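Local coordinates for oligopeptide-binding protein AppA (Bacillus subtilis, PDB 1XOC) that binds oligopeptides outside the cell membrane and delivers them to the App ABC transporter, which can replace the Opp system in sporulation and competence, at residues A[299-304]-A[370-375]; A[374-379]-A[414-419]. All coordinates share one frame; numbering follows the deposited sequence.

Contact 1. Residues A[299-304]-A[370-375]. With ZN (zinc ion), chain E; ZN (zinc ion), chain F; ZN (zinc ion), chain J.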
ATOM      1  N   GLN A 299      17.052  -2.340 -17.908  1.00 42.04           N
ATOM      2  CA  GLN A 299      17.446  -0.977 -18.210  1.00 41.90           C
ATOM      3  C   GLN A 299      17.283  -0.147 -16.952  1.00 41.86           C
ATOM      4  O   GLN A 299      18.262   0.359 -16.411  1.00 42.62           O
ATOM      5  CB  GLN A 299      16.553  -0.466 -19.360  1.00 42.94           C
ATOM      6  CG  GLN A 299      16.897   0.852 -20.011  1.00 43.83           C
ATOM      7  CD  GLN A 299      15.983   1.149 -21.209  1.00 43.59           C
ATOM      8  OE1 GLN A 299      15.256   0.272 -21.707  1.00 48.34           O
ATOM      9  NE2 GLN A 299      16.020   2.380 -21.671  1.00 47.65           N
ATOM     10  N   VAL A 300      16.068  -0.091 -16.433  1.00 40.30           N
ATOM     11  CA  VAL A 300      15.724   0.823 -15.374  1.00 39.67           C
ATOM     12  C   VAL A 300      16.116   0.347 -13.961  1.00 38.99           C
ATOM     13  O   VAL A 300      16.433   1.177 -13.102  1.00 40.10           O
ATOM     14  CB  VAL A 300      14.231   1.170 -15.430  1.00 40.08           C
ATOM     15  CG1 VAL A 300      13.920   2.224 -14.448  1.00 40.44           C
ATOM     16  CG2 VAL A 300      13.851   1.647 -16.838  1.00 40.73           C
ATOM     17  N   LEU A 301      16.065  -0.967 -13.710  1.00 37.26           N
ATOM     18  CA  LEU A 301      16.386  -1.545 -12.386  1.00 36.12           C
ATOM     19  C   LEU A 301      17.791  -2.192 -12.358  1.00 34.72           C
ATOM     20  O   LEU A 301      18.197  -2.781 -11.351  1.00 32.76           O
ATOM     21  CB  LEU A 301      15.355  -2.628 -11.965  1.00 36.19           C
ATOM     22  CG  LEU A 301      13.897  -2.298 -11.629  1.00 38.75           C
ATOM     23  CD1 LEU A 301      13.850  -1.166 -10.649  1.00 38.64           C
ATOM     24  CD2 LEU A 301      13.074  -1.971 -12.834  1.00 43.32           C
ATOM     25  N   ASP A 302      18.539  -2.070 -13.452  1.00 33.82           N
ATOM     26  CA  ASP A 302      19.830  -2.741 -13.578  1.00 34.31           C
ATOM     27  C   ASP A 302      19.711  -4.239 -13.260  1.00 32.62           C
ATOM     28  O   ASP A 302      20.589  -4.839 -12.654  1.00 31.76           O
ATOM     29  CB  ASP A 302      20.886  -2.056 -12.693  1.00 35.07           C
ATOM     30  CG  ASP A 302      21.370  -0.730 -13.279  1.00 40.37           C
ATOM     31  OD1 ASP A 302      20.826  -0.281 -14.325  1.00 45.07           O
ATOM     32  OD2 ASP A 302      22.302  -0.123 -12.690  1.00 46.79           O
ATOM     33  N   GLY A 303      18.606  -4.826 -13.691  1.00 32.11           N
ATOM     34  CA  GLY A 303      18.380  -6.246 -13.533  1.00 32.06           C
ATOM     35  C   GLY A 303      17.969  -6.696 -12.148  1.00 31.91           C
ATOM     36  O   GLY A 303      17.860  -7.884 -11.886  1.00 32.16           O
ATOM     37  N   ASP A 304      17.667  -5.748 -11.262  1.00 30.62           N
ATOM     38  CA  ASP A 304      17.377  -6.041  -9.861  1.00 31.01           C
ATOM     39  C   ASP A 304      15.882  -6.011  -9.613  1.00 31.74           C
ATOM     40  O   ASP A 304      15.315  -4.962  -9.351  1.00 33.06           O
ATOM     41  CB  ASP A 304      18.111  -5.013  -9.006  1.00 30.77           C
ATOM     42  CG  ASP A 304      18.209  -5.399  -7.532  1.00 29.87           C
ATOM     43  OD1 ASP A 304      19.306  -5.321  -6.962  1.00 28.74           O
ATOM     44  OD2 ASP A 304      17.169  -5.636  -6.899  1.00 33.70           O
ATOM     45  N   ASN A 370      10.250   9.342  -7.563  1.00 30.16           N
ATOM     46  CA  ASN A 370      10.575   7.969  -7.849  1.00 30.77           C
ATOM     47  C   ASN A 370      11.187   7.986  -9.239  1.00 30.73           C
ATOM     48  O   ASN A 370      10.486   7.936 -10.235  1.00 30.69           O
ATOM     49  CB  ASN A 370       9.340   7.071  -7.753  1.00 30.68           C
ATOM     50  CG  ASN A 370       9.670   5.598  -7.809  1.00 28.86           C
ATOM     51  OD1 ASN A 370       9.073   4.753  -7.062  1.00 34.17           O
ATOM     52  ND2 ASN A 370      10.617   5.257  -8.622  1.00 25.70           N
ATOM     53  N   LYS A 371      12.506   8.049  -9.278  1.00 31.03           N
ATOM     54  CA  LYS A 371      13.202   8.099 -10.531  0.50 31.07           C
ATOM     55  C   LYS A 371      13.079   6.858 -11.388  1.00 30.51           C
ATOM     56  O   LYS A 371      13.066   6.950 -12.594  1.00 29.26           O
ATOM     57  CB  LYS A 371      14.655   8.506 -10.333  0.50 31.99           C
ATOM     58  CG  LYS A 371      15.533   7.474  -9.692  0.50 35.39           C
ATOM     59  CD  LYS A 371      16.979   7.980  -9.513  0.50 37.93           C
ATOM     60  CE  LYS A 371      17.854   6.932  -8.819  0.50 35.25           C
ATOM     61  NZ  LYS A 371      19.289   7.337  -8.621  0.50 39.60           N
ATOM     62  N   VAL A 372      12.960   5.705 -10.747  1.00 29.87           N
ATOM     63  CA  VAL A 372      12.663   4.477 -11.462  1.00 30.27           C
ATOM     64  C   VAL A 372      11.340   4.588 -12.234  1.00 29.41           C
ATOM     65  O   VAL A 372      11.273   4.235 -13.408  1.00 29.03           O
ATOM     66  CB  VAL A 372      12.631   3.284 -10.490  1.00 31.53           C
ATOM     67  CG1 VAL A 372      12.105   2.021 -11.159  1.00 31.78           C
ATOM     68  CG2 VAL A 372      14.039   3.029  -9.925  1.00 35.20           C
ATOM     69  N   ARG A 373      10.276   5.057 -11.586  1.00 28.82           N
ATOM     70  CA  ARG A 373       8.965   5.154 -12.252  1.00 27.40           C
ATOM     71  C   ARG A 373       8.952   6.252 -13.301  1.00 28.03           C
ATOM     72  O   ARG A 373       8.310   6.080 -14.338  1.00 28.61           O
ATOM     73  CB  ARG A 373       7.844   5.400 -11.246  1.00 27.41           C
ATOM     74  CG  ARG A 373       7.631   4.194 -10.379  1.00 26.54           C
ATOM     75  CD  ARG A 373       6.509   4.407  -9.372  1.00 26.34           C
ATOM     76  NE  ARG A 373       6.439   3.319  -8.384  1.00 26.97           N
ATOM     77  CZ  ARG A 373       5.580   3.328  -7.377  1.00 27.52           C
ATOM     78  NH1 ARG A 373       4.704   4.301  -7.204  1.00 30.03           N
ATOM     79  NH2 ARG A 373       5.603   2.279  -6.539  1.00 29.79           N
ATOM     80  N   GLU A 374       9.632   7.346 -13.030  1.00 29.57           N
ATOM     81  CA  GLU A 374       9.769   8.396 -14.014  1.00 29.75           C
ATOM     82  C   GLU A 374      10.431   7.831 -15.263  1.00 28.96           C
ATOM     83  O   GLU A 374       9.989   8.082 -16.383  1.00 28.29           O
ATOM     84  CB  GLU A 374      10.536   9.607 -13.436  1.00 29.97           C
ATOM     85  CG  GLU A 374       9.854  10.244 -12.169  1.00 33.61           C
ATOM     86  CD  GLU A 374      10.715  11.297 -11.479  1.00 33.79           C
ATOM     87  OE1 GLU A 374      11.834  11.554 -11.985  1.00 39.20           O
ATOM     88  OE2 GLU A 374      10.281  11.908 -10.450  1.00 34.88           O
ATOM     89  N   ASP A 375      11.511   7.089 -15.099  1.00 27.30           N
ATOM     90  CA  ASP A 375      12.169   6.404 -16.209  1.00 28.41           C
ATOM     91  C   ASP A 375      11.254   5.399 -16.928  1.00 28.78           C
ATOM     92  O   ASP A 375      11.233   5.319 -18.163  1.00 28.65           O
ATOM     93  CB  ASP A 375      13.408   5.649 -15.720  1.00 28.04           C
ATOM     94  CG  ASP A 375      14.518   6.569 -15.258  1.00 29.82           C
ATOM     95  OD1 ASP A 375      15.499   6.100 -14.654  1.00 32.14           O
ATOM     96  OD2 ASP A 375      14.431   7.790 -15.505  1.00 30.07           O
TER
HETATM   97 ZN    ZN E 523      19.132  -5.757  -5.020  1.00 20.45          ZN
HETATM   98 ZN    ZN F 524      12.393  13.094 -10.491  0.50 30.31          ZN
HETATM   99 ZN    ZN J 528      16.835   7.841 -14.241  1.00 35.24          ZN
HETATM  100  O   HOH W   1      16.277   4.197 -12.722  1.00 39.36           O
HETATM  101  O   HOH W   2      11.039  14.817 -10.766  1.00 40.18           O
HETATM  102  O   HOH W   3      14.127  13.456 -11.808  0.50 31.34           O
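V300, on the last turn of helix 293-300, points its side chain at the first turns of helix 371-385, and its CG1 methyl does most of the touching. That methyl lies 3.5 Å from the carbonyl O of V372 and also meets V372 CG1. The torsion that sets CG1 anti to the backbone N of V300 (chi1 -173°) brings this branch between V372 and D375, one helical turn apart, with D375 CB 3.7 Å from V300 CG1, while CG2 grazes only D375 CB. V372 in turn offers CG1, whose second partner is L301: the two side chains cross at about a right angle, with L301 CD1 3.7 Å from V372 CG1. Beyond them, Y487 of strand 483-496 packs on both L301 and V372, so the apolar patch joins two helix ends to the sheet of an alpha/beta lobe in this family 5 solute-binding protein. No direct hydrogen bond spans the segments. A water bridges them instead, donating to V300 O and, at 2.8 Å, to D375 OD1; the same carboxylate oxygen binds a zinc ion. After L301 the chain leaves the helix through a type I' turn, closed by D304 N bonding to L301 O, and this turn carries D304 away from the packing to a second zinc, bound through OD1 at 2.0 Å together with H492. N490 holds the other carboxylate oxygen of D304. E374, whose carboxylate leads away from 299-304, grips a third zinc with both oxygens, OE1 at 2.2 Å and OE2 somewhat longer, and two waters add further ligands. R373 heads away from V300 and hydrogen-bonds the backbone of the bound peptide through NH2.

Contact 2. Residues A[374-379]-A[414-419]. With ZN (zinc ion), chain F; ZN (zinc ion), chain J.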
ATOM      1  N   GLU A 374       9.632   7.346 -13.030  1.00 29.57           N
ATOM      2  CA  GLU A 374       9.769   8.396 -14.014  1.00 29.75           C
ATOM      3  C   GLU A 374      10.431   7.831 -15.263  1.00 28.96           C
ATOM      4  O   GLU A 374       9.989   8.082 -16.383  1.00 28.29           O
ATOM      5  CB  GLU A 374      10.536   9.607 -13.436  1.00 29.97           C
ATOM      6  CG  GLU A 374       9.854  10.244 -12.169  1.00 33.61           C
ATOM      7  CD  GLU A 374      10.715  11.297 -11.479  1.00 33.79           C
ATOM      8  OE1 GLU A 374      11.834  11.554 -11.985  1.00 39.20           O
ATOM      9  OE2 GLU A 374      10.281  11.908 -10.450  1.00 34.88           O
ATOM     10  N   ASP A 375      11.511   7.089 -15.099  1.00 27.30           N
ATOM     11  CA  ASP A 375      12.169   6.404 -16.209  1.00 28.41           C
ATOM     12  C   ASP A 375      11.254   5.399 -16.928  1.00 28.78           C
ATOM     13  O   ASP A 375      11.233   5.319 -18.163  1.00 28.65           O
ATOM     14  CB  ASP A 375      13.408   5.649 -15.720  1.00 28.04           C
ATOM     15  CG  ASP A 375      14.518   6.569 -15.258  1.00 29.82           C
ATOM     16  OD1 ASP A 375      15.499   6.100 -14.654  1.00 32.14           O
ATOM     17  OD2 ASP A 375      14.431   7.790 -15.505  1.00 30.07           O
ATOM     18  N   ILE A 376      10.533   4.600 -16.173  1.00 28.28           N
ATOM     19  CA  ILE A 376       9.604   3.677 -16.805  1.00 29.04           C
ATOM     20  C   ILE A 376       8.610   4.410 -17.670  1.00 28.45           C
ATOM     21  O   ILE A 376       8.276   3.937 -18.756  1.00 29.43           O
ATOM     22  CB  ILE A 376       8.862   2.857 -15.767  1.00 29.25           C
ATOM     23  CG1 ILE A 376       9.818   1.887 -15.095  1.00 31.93           C
ATOM     24  CG2 ILE A 376       7.689   2.086 -16.419  1.00 30.53           C
ATOM     25  CD1 ILE A 376       9.216   1.179 -13.915  1.00 32.40           C
ATOM     26  N   ALA A 377       8.119   5.559 -17.201  1.00 29.10           N
ATOM     27  CA  ALA A 377       7.138   6.329 -17.980  1.00 28.73           C
ATOM     28  C   ALA A 377       7.680   6.794 -19.330  1.00 28.48           C
ATOM     29  O   ALA A 377       6.990   6.781 -20.371  1.00 28.51           O
ATOM     30  CB  ALA A 377       6.607   7.486 -17.191  1.00 29.20           C
ATOM     31  N   VAL A 378       8.943   7.178 -19.328  1.00 27.96           N
ATOM     32  CA  VAL A 378       9.623   7.604 -20.563  1.00 28.00           C
ATOM     33  C   VAL A 378       9.840   6.391 -21.482  1.00 28.63           C
ATOM     34  O   VAL A 378       9.623   6.458 -22.678  1.00 28.33           O
ATOM     35  CB  VAL A 378      10.948   8.297 -20.233  1.00 28.82           C
ATOM     36  CG1 VAL A 378      11.696   8.602 -21.476  1.00 30.20           C
ATOM     37  CG2 VAL A 378      10.673   9.577 -19.401  1.00 28.44           C
ATOM     38  N   VAL A 379      10.187   5.247 -20.910  1.00 28.71           N
ATOM     39  CA  VAL A 379      10.385   4.044 -21.713  1.00 29.46           C
ATOM     40  C   VAL A 379       9.066   3.561 -22.347  1.00 29.24           C
ATOM     41  O   VAL A 379       9.026   3.176 -23.517  1.00 29.52           O
ATOM     42  CB  VAL A 379      11.033   2.913 -20.878  1.00 30.19           C
ATOM     43  CG1 VAL A 379      11.046   1.610 -21.674  1.00 33.07           C
ATOM     44  CG2 VAL A 379      12.465   3.265 -20.462  1.00 29.67           C
ATOM     45  N   ALA A 414      -3.802   6.898 -17.352  1.00 29.31           N
ATOM     46  CA  ALA A 414      -3.007   5.728 -16.963  1.00 28.81           C
ATOM     47  C   ALA A 414      -1.987   6.176 -15.942  1.00 29.44           C
ATOM     48  O   ALA A 414      -1.627   7.337 -15.903  1.00 29.46           O
ATOM     49  CB  ALA A 414      -2.324   5.105 -18.164  1.00 27.87           C
ATOM     50  N   MET A 415      -1.515   5.261 -15.098  1.00 28.91           N
ATOM     51  CA  MET A 415      -0.473   5.624 -14.148  1.00 30.21           C
ATOM     52  C   MET A 415       0.489   4.503 -13.888  1.00 29.65           C
ATOM     53  O   MET A 415       0.100   3.348 -13.919  1.00 29.88           O
ATOM     54  CB  MET A 415      -1.071   6.098 -12.837  1.00 31.87           C
ATOM     55  CG  MET A 415      -1.793   5.041 -12.073  1.00 32.96           C
ATOM     56  SD  MET A 415      -2.456   5.690 -10.527  1.00 36.14           S
ATOM     57  CE  MET A 415      -3.523   4.318 -10.063  1.00 36.95           C
ATOM     58  N   VAL A 416       1.745   4.856 -13.647  1.00 29.44           N
ATOM     59  CA  VAL A 416       2.737   3.892 -13.155  1.00 29.00           C
ATOM     60  C   VAL A 416       2.702   3.968 -11.636  1.00 29.21           C
ATOM     61  O   VAL A 416       2.938   5.007 -11.059  1.00 28.12           O
ATOM     62  CB  VAL A 416       4.156   4.207 -13.676  1.00 29.54           C
ATOM     63  CG1 VAL A 416       5.142   3.164 -13.123  1.00 30.86           C
ATOM     64  CG2 VAL A 416       4.188   4.267 -15.197  1.00 28.50           C
ATOM     65  N   MET A 417       2.399   2.849 -10.963  1.00 28.22           N
ATOM     66  CA  MET A 417       2.031   2.911  -9.539  1.00 29.07           C
ATOM     67  C   MET A 417       2.404   1.604  -8.897  1.00 29.67           C
ATOM     68  O   MET A 417       2.713   0.657  -9.606  1.00 29.47           O
ATOM     69  CB  MET A 417       0.547   3.171  -9.390  1.00 29.96           C
ATOM     70  CG  MET A 417      -0.005   3.474  -8.010  1.00 29.88           C
ATOM     71  SD  MET A 417       0.918   4.613  -7.007  1.00 31.74           S
ATOM     72  CE  MET A 417       1.019   6.046  -8.047  1.00 32.57           C
ATOM     73  N   GLY A 418       2.469   1.592  -7.572  1.00 30.17           N
ATOM     74  CA  GLY A 418       2.618   0.328  -6.869  1.00 30.10           C
ATOM     75  C   GLY A 418       1.587   0.084  -5.790  1.00 31.07           C
ATOM     76  O   GLY A 418       0.980   1.010  -5.268  1.00 30.04           O
ATOM     77  N   TRP A 419       1.433  -1.189  -5.437  1.00 30.40           N
ATOM     78  CA  TRP A 419       0.708  -1.619  -4.219  1.00 30.52           C
ATOM     79  C   TRP A 419       1.669  -2.176  -3.179  1.00 30.65           C
ATOM     80  O   TRP A 419       2.525  -2.964  -3.512  1.00 29.69           O
ATOM     81  CB  TRP A 419      -0.303  -2.737  -4.545  1.00 30.28           C
ATOM     82  CG  TRP A 419      -1.551  -2.247  -5.240  1.00 30.45           C
ATOM     83  CD1 TRP A 419      -1.986  -2.578  -6.495  1.00 31.86           C
ATOM     84  CD2 TRP A 419      -2.533  -1.350  -4.706  1.00 30.93           C
ATOM     85  NE1 TRP A 419      -3.159  -1.918  -6.781  1.00 31.24           N
ATOM     86  CE2 TRP A 419      -3.511  -1.148  -5.709  1.00 30.22           C
ATOM     87  CE3 TRP A 419      -2.669  -0.695  -3.501  1.00 30.09           C
ATOM     88  CZ2 TRP A 419      -4.628  -0.348  -5.512  1.00 31.98           C
ATOM     89  CZ3 TRP A 419      -3.788   0.123  -3.309  1.00 31.55           C
ATOM     90  CH2 TRP A 419      -4.727   0.304  -4.321  1.00 31.79           C
TER
HETATM   91 ZN    ZN F 524      12.393  13.094 -10.491  0.50 30.31          ZN
HETATM   92 ZN    ZN J 528      16.835   7.841 -14.241  1.00 35.24          ZN
HETATM   93  O   HOH W   2      11.039  14.817 -10.766  1.00 40.18           O
HETATM   94  O   HOH W   3      14.127  13.456 -11.808  0.50 31.34           O
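V416 of strand 414-420 directs its side chain at helix 371-385 and meets I376 and A377 through one methyl, CG2. The contact is wholly apolar. V416 CG2 lies 4.3 Å from the branch methyl CG2 of I376 and 4.5 Å from A377 CB, so both helix residues lean on the same methyl, at rather loose van der Waals distance. With CG1 of V416 anti to the backbone N (chi1 180°), the two methyls part: CG2 goes to I376 and A377, and CG1 to R373, one turn earlier on the helix. In I376 the long arm, CG1 and CD1, stands anti to the carbonyl carbon (chi1 -69°), and the shorter CG2 makes the touch. A377 has a single methyl to give, and its backbone comes nearest to the strand at V416, the two CA atoms being 7.0 Å apart. L364 of strand 358-367 completes the patch by packing on both A377 and V416, while I376 also meets I296 of helix 293-300. Helix 371-385 packs on the sheet as the helix of a beta-alpha-beta unit, between the parallel strands 358-367 and 390-396; strand 414-420 lies on the other side of 358-367 from 390-396. Hydrogen bonding within the two segments keeps to the backbone of the helix, where V379 N bonds to D375 O at 2.9 Å and V378 N to E374 O at a longer 3.3 Å. Farther along the strand, G418 and W419 pair antiparallel with the bound peptide, which thereby extends the sheet.

How the contacts relate
Both contacts are buried and draw on helix 371-385, sharing E374 and D375, and their centres lie about 10 Å apart. Contact 1 joins the start of that helix to the end of helix 293-300, whereas contact 2 sets its next turn against the sheet. Their chemistry differs accordingly: in contact 1 the zinc-bound, partly exposed D375 itself touches V300 at the contact's edge and shares a water with it, whereas in contact 2 neither acid takes part and methyls alone meet. R373 links the two, its CG packing on V416 CG1 at 3.8 Å and its guanidinium reaching past M417 and G418 toward the peptide that pairs with the strand.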